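PDB 3LUF: Two-component system response regulator/GGDEF domain protein from Aeromonas salmonicida, which probably makes the second messenger cyclic di-GMP from GTP through a GGDEF domain, the piece in this entry being its two receiver domains. Local coordinates for residues Gly212-Tyr217 with Asn223-Gln228; Thr163-Pro168 with Arg192-Lys197; Val116-Leu121 with His241-Leu246. All coordinates share one frame; numbering follows the deposited sequence. Where two conformers were deposited one is given.

Interaction 1: Gly212-Tyr217 with Asn223-Gln228; sequences GLSARY and NDFLNQ
Ser-214 packs against Phe-225 CB and the ring atoms CG and CD1, with Ser-214 CB 3.9 Å from Phe-225 CB. The hydroxyl lies closer than CB to the same atoms. Ser-214 OG is 3.4 Å from Phe-225 CD1 and meets the ring obliquely. Ser-214 was modelled in two conformers, so what is said of its OG holds for one of them and is doubtful to that extent. Phe-225 CG stands between its own backbone N and carbonyl carbon (chi1 70°), which carries the rest of the ring away from the helix.

Helix 213-219 and strand 224-228 belong to a beta-alpha-beta unit that starts with strand 201-207. The strand is the last of the parallel 2-1-3-4-5 sheet of the second receiver domain, a CheY-like fold. Within this chain it is an edge strand. Gly-212 is the N-cap of the helix, and its O accepts from Arg-216 N.

The polar contacts meet at Asn-227. Its OD1 lies 2.7 Å from Ser-214 OG. A water links Ser-214 N to the same OD1. It accepts from Ser-214 N at 3.3 Å and donates to Asn-227 OD1. Asn-227 ND2 donates to Glu-234 of the second subunit, which also makes a weak hydrogen bond with Ser-214 OG. At the start of the strand, Asp-224 forms salt bridges with Arg-238 of its own chain and Arg-238 of the second subunit.

Interaction 2: Thr163-Pro168 with Arg192-Lys197; sequences TLEQHP and RERYSK. Unlike the reference sequence in segment 163-168: His-167 (reference Asn).
The guanidinium of Arg-194 meets the carboxylate of Glu-165 at its edge. The two planes are only 5° apart, so the groups are nearly coplanar. One face of the guanidinium carries the hydroxyl of Tyr-195, with OH 3.3 Å above the plane and over its centre. The Tyr-195 ring in turn has Arg-194 CB over one face, 3.8 Å from the ring plane. The arginine thus folds along its neighbour and extends past the ring to the acid.

A single salt bridge joins the two segments. Arg-194 NH1 donates to Glu-165 OE1 at 2.5 Å, with an N-H...O angle of 154°. This is shorter than a usual N-H...O bond, so the exact distance is doubtful. OE1 is approached nearly along its C-O axis. The other terminal nitrogen, Arg-194 NH2, is 3.7 Å from the same OE1, so a single N-H bonds the carboxylate. Both side chains are bent: Glu-165 turns at chi2 (-59°), and Arg-194 turns at chi3. They cross at about a right angle. Both residues are exposed and touch a crystal neighbour, so packing in the crystal may influence this geometry.

Arg-192 holds the turn after its helix from within. Its NH1 donates to Tyr-195 O at 2.9 Å, from above the carbonyl plane. Lys-197 CA lies over one face of this second guanidinium. Arg-192 also bonds to the backbone O of Gly-221 and Leu-200.

The contact joins the C-terminal ends of two helices, 157-166 and 184-194, in the CheY-like second receiver domain. Strand 172-176 lies between them in the chain. Leu-164, on the first helix, packs on Leu-128 of strand 126-130.

Interaction 3: Val116-Leu121 with His241-Leu246; sequences VHRLYL and HNLEAL
Arg-118 swings its CG away from the backbone N (chi1 -165°) and then bends at chi2 and chi3. These turns bring its guanidinium to Leu-243 and Glu-244 on the facing helix. Glu-244 also has its CG opposite the backbone N (chi1 164°), and its chain bends at chi2.

This is a helix-to-helix contact between two CheY-like receiver domains. Helix 106-122 is the last helix of the first domain. Helix 232-248 is the last helix of the second. The nearest CA atoms, those of Arg-118 and Glu-244, are 8.5 Å apart, so one long side chain spans the gap.

Leu-243 packs over one face of the guanidinium, offset toward its rim. Leu-243 CB is 3.7 Å from Arg-118 NH1, and Leu-243 CD1 is 4.0 Å from the same nitrogen. The side chains run obliquely to each other. The leucine meets the flat group by van der Waals contact and leaves its edges for polar partners.

Those partners lie mostly beyond the two segments. Arg-118 NE donates to Asn-122 OD1 on its own helix. Arg-118 NH1 forms a salt bridge with Glu-247, on the facing helix. Together they fix the rotation of the guanidinium and tie the domains by charge as well as by packing.

Glu-244 comes nearest with its backbone: Arg-118 NH2 is 3.9 Å from Glu-244 N, an oblique approach. The carboxylate is less direct. Its OE2 is 4.2 Å from Arg-118 NH2, beyond a salt bridge. The opposite charges would still attract across that distance. A water fills the role of link. It lies in the guanidinium plane, accepts from Arg-118 NH2 at 3.0 Å and donates to Glu-244 OE2 at 2.6 Å.

Interactions 1 and 3 are buried, while interaction 2 lies at the surface. Interactions 1 and 2 both belong to the second receiver domain. Interaction 3 joins that domain to the first, and the other two are nested within its chain loop. Strand 224-228 of interaction 1 leads directly into helix 232-248 of interaction 3. Asn-223 ties interaction 1 to interaction 2 by a probable hydrogen bond from its ND2 to Lys-197 O. The chemistry differs with place. The exposed pair is a direct salt bridge, whereas each buried contact combines packing with a bridging water. All three include residues that meet the second subunit, by polar bonds in 1 and 3 and by packing in 2.

Interaction 1: Gly212-Tyr217 with Asn223-Gln228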
loop_
_atom_site.group_PDB
_atom_site.type_symbol
_atom_site.label_atom_id
_atom_site.label_comp_id
_atom_site.label_asym_id
_atom_site.label_seq_id
_atom_site.Cartn_x
_atom_site.Cartn_y
_atom_site.Cartn_z
ATOM N N GLY B 212 -4.689 -17.865 -5.310
ATOM C CA GLY B 212 -4.894 -16.444 -5.635
ATOM C C GLY B 212 -5.558 -15.678 -4.495
ATOM O O GLY B 212 -6.518 -14.932 -4.700
ATOM N N LEU B 213 -5.030 -15.868 -3.297
ATOM C CA LEU B 213 -5.727 -15.413 -2.103
ATOM C C LEU B 213 -5.772 -13.886 -1.973
ATOM O O LEU B 213 -6.810 -13.325 -1.583
ATOM C CB LEU B 213 -5.219 -16.130 -0.853
ATOM C CG LEU B 213 -5.490 -17.649 -0.758
ATOM C CD1 LEU B 213 -4.696 -18.308 0.363
ATOM C CD2 LEU B 213 -6.995 -18.004 -0.635
ATOM N N SER B 214 -4.667 -13.214 -2.296
ATOM C CA SER B 214 -4.656 -11.746 -2.255
ATOM C C SER B 214 -5.760 -11.158 -3.125
ATOM O O SER B 214 -6.483 -10.266 -2.699
ATOM C CB SER B 214 -3.309 -11.165 -2.678
ATOM O OG SER B 214 -2.364 -11.304 -1.647
ATOM N N ALA B 215 -5.893 -11.658 -4.349
ATOM C CA ALA B 215 -6.953 -11.177 -5.243
ATOM C C ALA B 215 -8.346 -11.429 -4.653
ATOM O O ALA B 215 -9.224 -10.588 -4.758
ATOM C CB ALA B 215 -6.839 -11.836 -6.635
ATOM N N ARG B 216 -8.537 -12.583 -4.035
ATOM C CA ARG B 216 -9.823 -12.924 -3.460
ATOM C C ARG B 216 -10.148 -11.966 -2.309
ATOM O O ARG B 216 -11.259 -11.461 -2.211
ATOM C CB ARG B 216 -9.819 -14.369 -2.958
ATOM C CG ARG B 216 -10.007 -15.432 -4.051
ATOM C CD ARG B 216 -10.106 -16.859 -3.448
ATOM N NE ARG B 216 -11.235 -17.014 -2.521
ATOM C CZ ARG B 216 -11.350 -17.998 -1.622
ATOM N NH1 ARG B 216 -10.401 -18.918 -1.507
ATOM N NH2 ARG B 216 -12.410 -18.060 -0.823
ATOM N N TYR B 217 -9.152 -11.701 -1.465
ATOM C CA TYR B 217 -9.310 -10.709 -0.410
ATOM C C TYR B 217 -9.715 -9.355 -0.972
ATOM O O TYR B 217 -10.658 -8.732 -0.478
ATOM C CB TYR B 217 -8.005 -10.542 0.358
ATOM C CG TYR B 217 -7.781 -11.417 1.573
ATOM C CD1 TYR B 217 -8.700 -11.469 2.621
ATOM C CD2 TYR B 217 -6.586 -12.145 1.709
ATOM C CE1 TYR B 217 -8.438 -12.256 3.745
ATOM C CE2 TYR B 217 -6.316 -12.904 2.842
ATOM C CZ TYR B 217 -7.221 -12.952 3.844
ATOM O OH TYR B 217 -6.917 -13.703 4.959
ATOM N N ASN B 223 -8.944 -3.726 2.070
ATOM C CA ASN B 223 -8.235 -2.520 1.581
ATOM C C ASN B 223 -6.906 -2.853 0.939
ATOM O O ASN B 223 -6.453 -2.138 0.044
ATOM C CB ASN B 223 -7.948 -1.542 2.737
ATOM C CG ASN B 223 -9.202 -1.091 3.479
ATOM O OD1 ASN B 223 -9.972 -1.899 4.035
ATOM N ND2 ASN B 223 -9.394 0.225 3.514
ATOM N N ASP B 224 -6.272 -3.915 1.408
ATOM C CA ASP B 224 -4.880 -4.191 1.064
ATOM C C ASP B 224 -4.562 -5.648 1.323
ATOM O O ASP B 224 -5.377 -6.404 1.900
ATOM C CB ASP B 224 -3.978 -3.302 1.957
ATOM C CG ASP B 224 -2.658 -2.930 1.290
ATOM O OD1 ASP B 224 -2.262 -3.552 0.267
ATOM O OD2 ASP B 224 -1.988 -2.025 1.839
ATOM N N PHE B 225 -3.369 -6.044 0.900
ATOM C CA PHE B 225 -2.895 -7.422 1.095
ATOM C C PHE B 225 -1.471 -7.404 1.608
ATOM O O PHE B 225 -0.742 -6.426 1.399
ATOM C CB PHE B 225 -2.935 -8.187 -0.238
ATOM C CG PHE B 225 -1.893 -7.720 -1.226
ATOM C CD1 PHE B 225 -0.692 -8.406 -1.343
ATOM C CD2 PHE B 225 -2.099 -6.582 -1.991
ATOM C CE1 PHE B 225 0.284 -7.973 -2.237
ATOM C CE2 PHE B 225 -1.106 -6.120 -2.886
ATOM C CZ PHE B 225 0.083 -6.850 -2.997
ATOM N N LEU B 226 -1.071 -8.494 2.241
ATOM C CA LEU B 226 0.303 -8.639 2.693
ATOM C C LEU B 226 0.599 -10.122 2.643
ATOM O O LEU B 226 -0.094 -10.929 3.277
ATOM C CB LEU B 226 0.447 -8.062 4.107
ATOM C CG LEU B 226 1.785 -8.248 4.816
ATOM C CD1 LEU B 226 2.845 -7.578 4.002
ATOM C CD2 LEU B 226 1.662 -7.637 6.228
ATOM N N ASN B 227 1.577 -10.504 1.826
ATOM C CA ASN B 227 1.866 -11.914 1.649
ATOM C C ASN B 227 2.910 -12.408 2.651
ATOM O O ASN B 227 3.873 -11.707 2.945
ATOM C CB ASN B 227 2.254 -12.217 0.192
ATOM C CG ASN B 227 1.102 -11.951 -0.787
ATOM O OD1 ASN B 227 -0.090 -12.188 -0.472
ATOM N ND2 ASN B 227 1.447 -11.460 -1.980
ATOM N N GLN B 228 2.677 -13.591 3.218
ATOM C CA GLN B 228 3.629 -14.213 4.155
ATOM C C GLN B 228 4.588 -15.113 3.373
ATOM O O GLN B 228 4.188 -15.704 2.374
ATOM C CB GLN B 228 2.885 -15.099 5.159
ATOM C CG GLN B 228 2.250 -14.404 6.346
ATOM C CD GLN B 228 1.527 -15.388 7.267
ATOM O OE1 GLN B 228 1.248 -16.532 6.874
ATOM N NE2 GLN B 228 1.221 -14.948 8.504
HETATM O O HOH W 1 -1.664 -14.291 -1.668
#

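Interaction 2: Thr163-Pro168 with Arg192-Lys197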
loop_
_atom_site.group_PDB
_atom_site.type_symbol
_atom_site.label_atom_id
_atom_site.label_comp_id
_atom_site.label_asym_id
_atom_site.label_seq_id
_atom_site.Cartn_x
_atom_site.Cartn_y
_atom_site.Cartn_z
ATOM N N THR B 163 -14.457 -9.360 19.769
ATOM C CA THR B 163 -13.534 -8.271 20.080
ATOM C C THR B 163 -13.958 -6.960 19.428
ATOM O O THR B 163 -13.985 -5.913 20.065
ATOM C CB THR B 163 -12.079 -8.697 19.761
ATOM O OG1 THR B 163 -11.741 -9.755 20.644
ATOM C CG2 THR B 163 -11.081 -7.561 19.997
ATOM N N LEU B 164 -14.327 -7.025 18.150
ATOM C CA LEU B 164 -14.815 -5.847 17.427
ATOM C C LEU B 164 -16.082 -5.271 18.050
ATOM O O LEU B 164 -16.243 -4.034 18.145
ATOM C CB LEU B 164 -15.030 -6.170 15.950
ATOM C CG LEU B 164 -13.718 -6.365 15.170
ATOM C CD1 LEU B 164 -13.953 -7.057 13.776
ATOM C CD2 LEU B 164 -12.939 -5.054 14.960
ATOM N N GLU B 165 -16.972 -6.168 18.500
ATOM C CA GLU B 165 -18.198 -5.741 19.181
ATOM C C GLU B 165 -17.841 -4.986 20.445
ATOM O O GLU B 165 -18.406 -3.933 20.715
ATOM C CB GLU B 165 -19.068 -6.923 19.610
ATOM C CG GLU B 165 -19.846 -7.592 18.530
ATOM C CD GLU B 165 -20.811 -6.670 17.815
ATOM O OE1 GLU B 165 -20.891 -6.807 16.594
ATOM O OE2 GLU B 165 -21.465 -5.811 18.442
ATOM N N GLN B 166 -16.888 -5.529 21.198
ATOM C CA GLN B 166 -16.496 -4.967 22.495
ATOM C C GLN B 166 -15.614 -3.717 22.386
ATOM O O GLN B 166 -15.562 -2.886 23.302
ATOM C CB GLN B 166 -15.829 -6.044 23.348
ATOM C CG GLN B 166 -16.797 -7.169 23.826
ATOM C CD GLN B 166 -18.003 -6.656 24.685
ATOM O OE1 GLN B 166 -17.839 -5.816 25.576
ATOM N NE2 GLN B 166 -19.197 -7.190 24.419
ATOM N N HIS B 167 -14.968 -3.560 21.231
ATOM C CA HIS B 167 -14.047 -2.441 21.000
ATOM C C HIS B 167 -14.284 -1.722 19.665
ATOM O O HIS B 167 -13.494 -1.886 18.718
ATOM C CB HIS B 167 -12.604 -2.944 21.095
ATOM C CG HIS B 167 -12.279 -3.541 22.420
ATOM N ND1 HIS B 167 -12.060 -2.769 23.541
ATOM C CD2 HIS B 167 -12.183 -4.834 22.821
ATOM C CE1 HIS B 167 -11.830 -3.559 24.578
ATOM N NE2 HIS B 167 -11.892 -4.815 24.169
ATOM N N PRO B 168 -15.345 -0.900 19.596
ATOM C CA PRO B 168 -15.735 -0.273 18.332
ATOM C C PRO B 168 -14.764 0.767 17.785
ATOM O O PRO B 168 -14.935 1.188 16.647
ATOM C CB PRO B 168 -17.082 0.397 18.652
ATOM C CG PRO B 168 -17.141 0.500 20.149
ATOM C CD PRO B 168 -16.368 -0.685 20.650
ATOM N N ARG B 192 -17.476 -6.906 5.885
ATOM C CA ARG B 192 -17.846 -5.928 4.856
ATOM C C ARG B 192 -19.350 -5.858 4.647
ATOM O O ARG B 192 -19.832 -4.882 4.072
ATOM C CB ARG B 192 -17.162 -6.253 3.547
ATOM C CG ARG B 192 -15.736 -5.764 3.459
ATOM C CD ARG B 192 -15.639 -4.256 3.227
ATOM N NE ARG B 192 -14.229 -3.851 3.378
ATOM C CZ ARG B 192 -13.703 -3.326 4.490
ATOM N NH1 ARG B 192 -14.470 -3.099 5.544
ATOM N NH2 ARG B 192 -12.412 -3.012 4.538
ATOM N N GLU B 193 -20.093 -6.867 5.105
ATOM C CA GLU B 193 -21.566 -6.721 5.106
ATOM C C GLU B 193 -22.072 -5.637 6.067
ATOM O O GLU B 193 -23.184 -5.108 5.872
ATOM C CB GLU B 193 -22.226 -8.066 5.436
ATOM C CG GLU B 193 -22.041 -9.099 4.320
ATOM C CD GLU B 193 -23.014 -10.250 4.452
ATOM O OE1 GLU B 193 -23.029 -10.864 5.516
ATOM O OE2 GLU B 193 -23.739 -10.549 3.470
ATOM N N ARG B 194 -21.236 -5.289 7.052
ATOM C CA ARG B 194 -21.536 -4.255 8.059
ATOM C C ARG B 194 -20.723 -2.970 7.891
ATOM O O ARG B 194 -21.245 -1.868 8.129
ATOM C CB ARG B 194 -21.268 -4.772 9.483
ATOM C CG ARG B 194 -22.154 -5.821 9.997
ATOM C CD ARG B 194 -21.780 -6.117 11.461
ATOM N NE ARG B 194 -22.456 -5.261 12.430
ATOM C CZ ARG B 194 -22.199 -5.288 13.738
ATOM N NH1 ARG B 194 -21.237 -6.073 14.213
ATOM N NH2 ARG B 194 -22.869 -4.497 14.571
ATOM N N TYR B 195 -19.424 -3.096 7.574
ATOM C CA TYR B 195 -18.500 -1.962 7.618
ATOM C C TYR B 195 -17.846 -1.693 6.279
ATOM O O TYR B 195 -17.348 -2.632 5.648
ATOM C CB TYR B 195 -17.392 -2.215 8.662
ATOM C CG TYR B 195 -17.971 -2.442 10.053
ATOM C CD1 TYR B 195 -18.757 -1.447 10.651
ATOM C CD2 TYR B 195 -17.827 -3.660 10.697
ATOM C CE1 TYR B 195 -19.360 -1.644 11.901
ATOM C CE2 TYR B 195 -18.392 -3.879 11.975
ATOM C CZ TYR B 195 -19.174 -2.850 12.553
ATOM O OH TYR B 195 -19.740 -3.036 13.782
ATOM N N SER B 196 -17.846 -0.426 5.864
ATOM C CA SER B 196 -17.170 0.020 4.630
ATOM C C SER B 196 -15.652 0.069 4.821
ATOM O O SER B 196 -15.142 -0.039 5.952
ATOM C CB SER B 196 -17.653 1.422 4.211
ATOM O OG SER B 196 -17.104 2.422 5.083
ATOM N N LYS B 197 -14.943 0.229 3.709
ATOM C CA LYS B 197 -13.468 0.371 3.739
ATOM C C LYS B 197 -13.002 1.568 4.548
ATOM O O LYS B 197 -11.869 1.554 5.047
ATOM C CB LYS B 197 -12.912 0.484 2.332
ATOM C CG LYS B 197 -12.797 -0.812 1.587
ATOM C CD LYS B 197 -12.204 -0.565 0.198
ATOM C CE LYS B 197 -12.159 -1.834 -0.620
ATOM N NZ LYS B 197 -11.054 -1.721 -1.620
#

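Interaction 3: Val116-Leu121 with His241-Leu246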
loop_
_atom_site.group_PDB
_atom_site.type_symbol
_atom_site.label_atom_id
_atom_site.label_comp_id
_atom_site.label_asym_id
_atom_site.label_seq_id
_atom_site.Cartn_x
_atom_site.Cartn_y
_atom_site.Cartn_z
ATOM N N VAL B 116 8.060 9.607 12.763
ATOM C CA VAL B 116 7.699 10.142 14.107
ATOM C C VAL B 116 6.272 10.686 14.124
ATOM O O VAL B 116 5.582 10.637 15.153
ATOM C CB VAL B 116 8.714 11.185 14.670
ATOM C CG1 VAL B 116 10.101 10.485 14.839
ATOM C CG2 VAL B 116 8.783 12.456 13.791
ATOM N N HIS B 117 5.841 11.199 12.979
ATOM C CA HIS B 117 4.459 11.645 12.820
ATOM C C HIS B 117 3.512 10.442 12.966
ATOM O O HIS B 117 2.519 10.491 13.693
ATOM C CB HIS B 117 4.335 12.375 11.480
ATOM C CG HIS B 117 2.946 12.813 11.126
ATOM N ND1 HIS B 117 2.310 13.877 11.737
ATOM C CD2 HIS B 117 2.110 12.382 10.158
ATOM C CE1 HIS B 117 1.132 14.064 11.172
ATOM N NE2 HIS B 117 0.985 13.168 10.213
ATOM N N ARG B 118 3.835 9.344 12.302
ATOM C CA ARG B 118 3.072 8.146 12.433
ATOM C C ARG B 118 3.113 7.601 13.859
ATOM O O ARG B 118 2.077 7.176 14.404
ATOM C CB ARG B 118 3.687 7.121 11.446
ATOM C CG ARG B 118 2.900 5.928 11.143
ATOM C CD ARG B 118 1.629 6.244 10.339
ATOM N NE ARG B 118 0.486 6.297 11.241
ATOM C CZ ARG B 118 -0.624 6.994 10.996
ATOM N NH1 ARG B 118 -1.628 6.937 11.860
ATOM N NH2 ARG B 118 -0.744 7.729 9.876
ATOM N N LEU B 119 4.295 7.561 14.480
ATOM C CA LEU B 119 4.367 7.022 15.850
ATOM C C LEU B 119 3.521 7.831 16.809
ATOM O O LEU B 119 2.849 7.260 17.656
ATOM C CB LEU B 119 5.828 7.017 16.375
ATOM C CG LEU B 119 6.728 6.005 15.650
ATOM C CD1 LEU B 119 8.209 6.250 16.088
ATOM C CD2 LEU B 119 6.362 4.552 15.885
ATOM N N TYR B 120 3.496 9.144 16.636
ATOM C CA TYR B 120 2.622 9.982 17.464
ATOM C C TYR B 120 1.144 9.601 17.272
ATOM O O TYR B 120 0.403 9.374 18.252
ATOM C CB TYR B 120 2.816 11.485 17.185
ATOM C CG TYR B 120 1.719 12.251 17.857
ATOM C CD1 TYR B 120 1.813 12.553 19.211
ATOM C CD2 TYR B 120 0.495 12.530 17.179
ATOM C CE1 TYR B 120 0.765 13.195 19.874
ATOM C CE2 TYR B 120 -0.551 13.144 17.857
ATOM C CZ TYR B 120 -0.396 13.485 19.179
ATOM O OH TYR B 120 -1.417 14.078 19.845
ATOM N N LEU B 121 0.704 9.568 16.019
ATOM C CA LEU B 121 -0.712 9.247 15.730
ATOM C C LEU B 121 -1.140 7.866 16.191
ATOM O O LEU B 121 -2.284 7.659 16.663
ATOM C CB LEU B 121 -1.002 9.424 14.249
ATOM C CG LEU B 121 -0.961 10.847 13.701
ATOM C CD1 LEU B 121 -1.060 10.828 12.178
ATOM C CD2 LEU B 121 -2.056 11.774 14.333
ATOM N N HIS B 241 0.437 2.962 5.616
ATOM C CA HIS B 241 -0.311 3.396 4.432
ATOM C C HIS B 241 -1.829 3.299 4.634
ATOM O O HIS B 241 -2.566 4.204 4.207
ATOM C CB HIS B 241 0.078 2.605 3.176
ATOM C CG HIS B 241 1.312 3.098 2.483
ATOM N ND1 HIS B 241 1.351 4.294 1.805
ATOM C CD2 HIS B 241 2.530 2.527 2.311
ATOM C CE1 HIS B 241 2.552 4.452 1.261
ATOM N NE2 HIS B 241 3.289 3.400 1.571
ATOM N N ASN B 242 -2.275 2.219 5.250
ATOM C CA ASN B 242 -3.718 2.026 5.492
ATOM C C ASN B 242 -4.278 2.998 6.521
ATOM O O ASN B 242 -5.404 3.537 6.359
ATOM C CB ASN B 242 -4.036 0.573 5.855
ATOM C CG ASN B 242 -4.018 -0.306 4.635
ATOM O OD1 ASN B 242 -2.982 -0.868 4.260
ATOM N ND2 ASN B 242 -5.124 -0.304 3.913
ATOM N N LEU B 243 -3.494 3.240 7.552
ATOM C CA LEU B 243 -3.883 4.261 8.563
ATOM C C LEU B 243 -3.934 5.662 7.959
ATOM O O LEU B 243 -4.863 6.443 8.207
ATOM C CB LEU B 243 -3.004 4.199 9.824
ATOM C CG LEU B 243 -3.017 2.893 10.611
ATOM C CD1 LEU B 243 -2.027 2.961 11.757
ATOM C CD2 LEU B 243 -4.418 2.520 11.121
ATOM N N GLU B 244 -2.943 6.002 7.135
ATOM C CA GLU B 244 -2.965 7.289 6.460
ATOM C C GLU B 244 -4.197 7.423 5.544
ATOM O O GLU B 244 -4.841 8.460 5.517
ATOM C CB GLU B 244 -1.658 7.464 5.673
ATOM C CG GLU B 244 -1.700 8.566 4.636
ATOM C CD GLU B 244 -1.097 9.843 5.135
ATOM O OE1 GLU B 244 -1.057 10.816 4.339
ATOM O OE2 GLU B 244 -0.645 9.896 6.313
ATOM N N ALA B 245 -4.528 6.366 4.804
ATOM C CA ALA B 245 -5.714 6.410 3.922
ATOM C C ALA B 245 -6.972 6.657 4.727
ATOM O O ALA B 245 -7.862 7.402 4.269
ATOM C CB ALA B 245 -5.840 5.116 3.116
ATOM N N LEU B 246 -7.081 6.038 5.899
ATOM C CA LEU B 246 -8.242 6.300 6.759
ATOM C C LEU B 246 -8.338 7.759 7.193
ATOM O O LEU B 246 -9.442 8.292 7.393
ATOM C CB LEU B 246 -8.239 5.387 8.001
ATOM C CG LEU B 246 -8.610 3.925 7.771
ATOM C CD1 LEU B 246 -8.393 3.165 9.047
ATOM C CD2 LEU B 246 -10.060 3.714 7.299
HETATM O O HOH W 2 1.189 8.869 7.887
#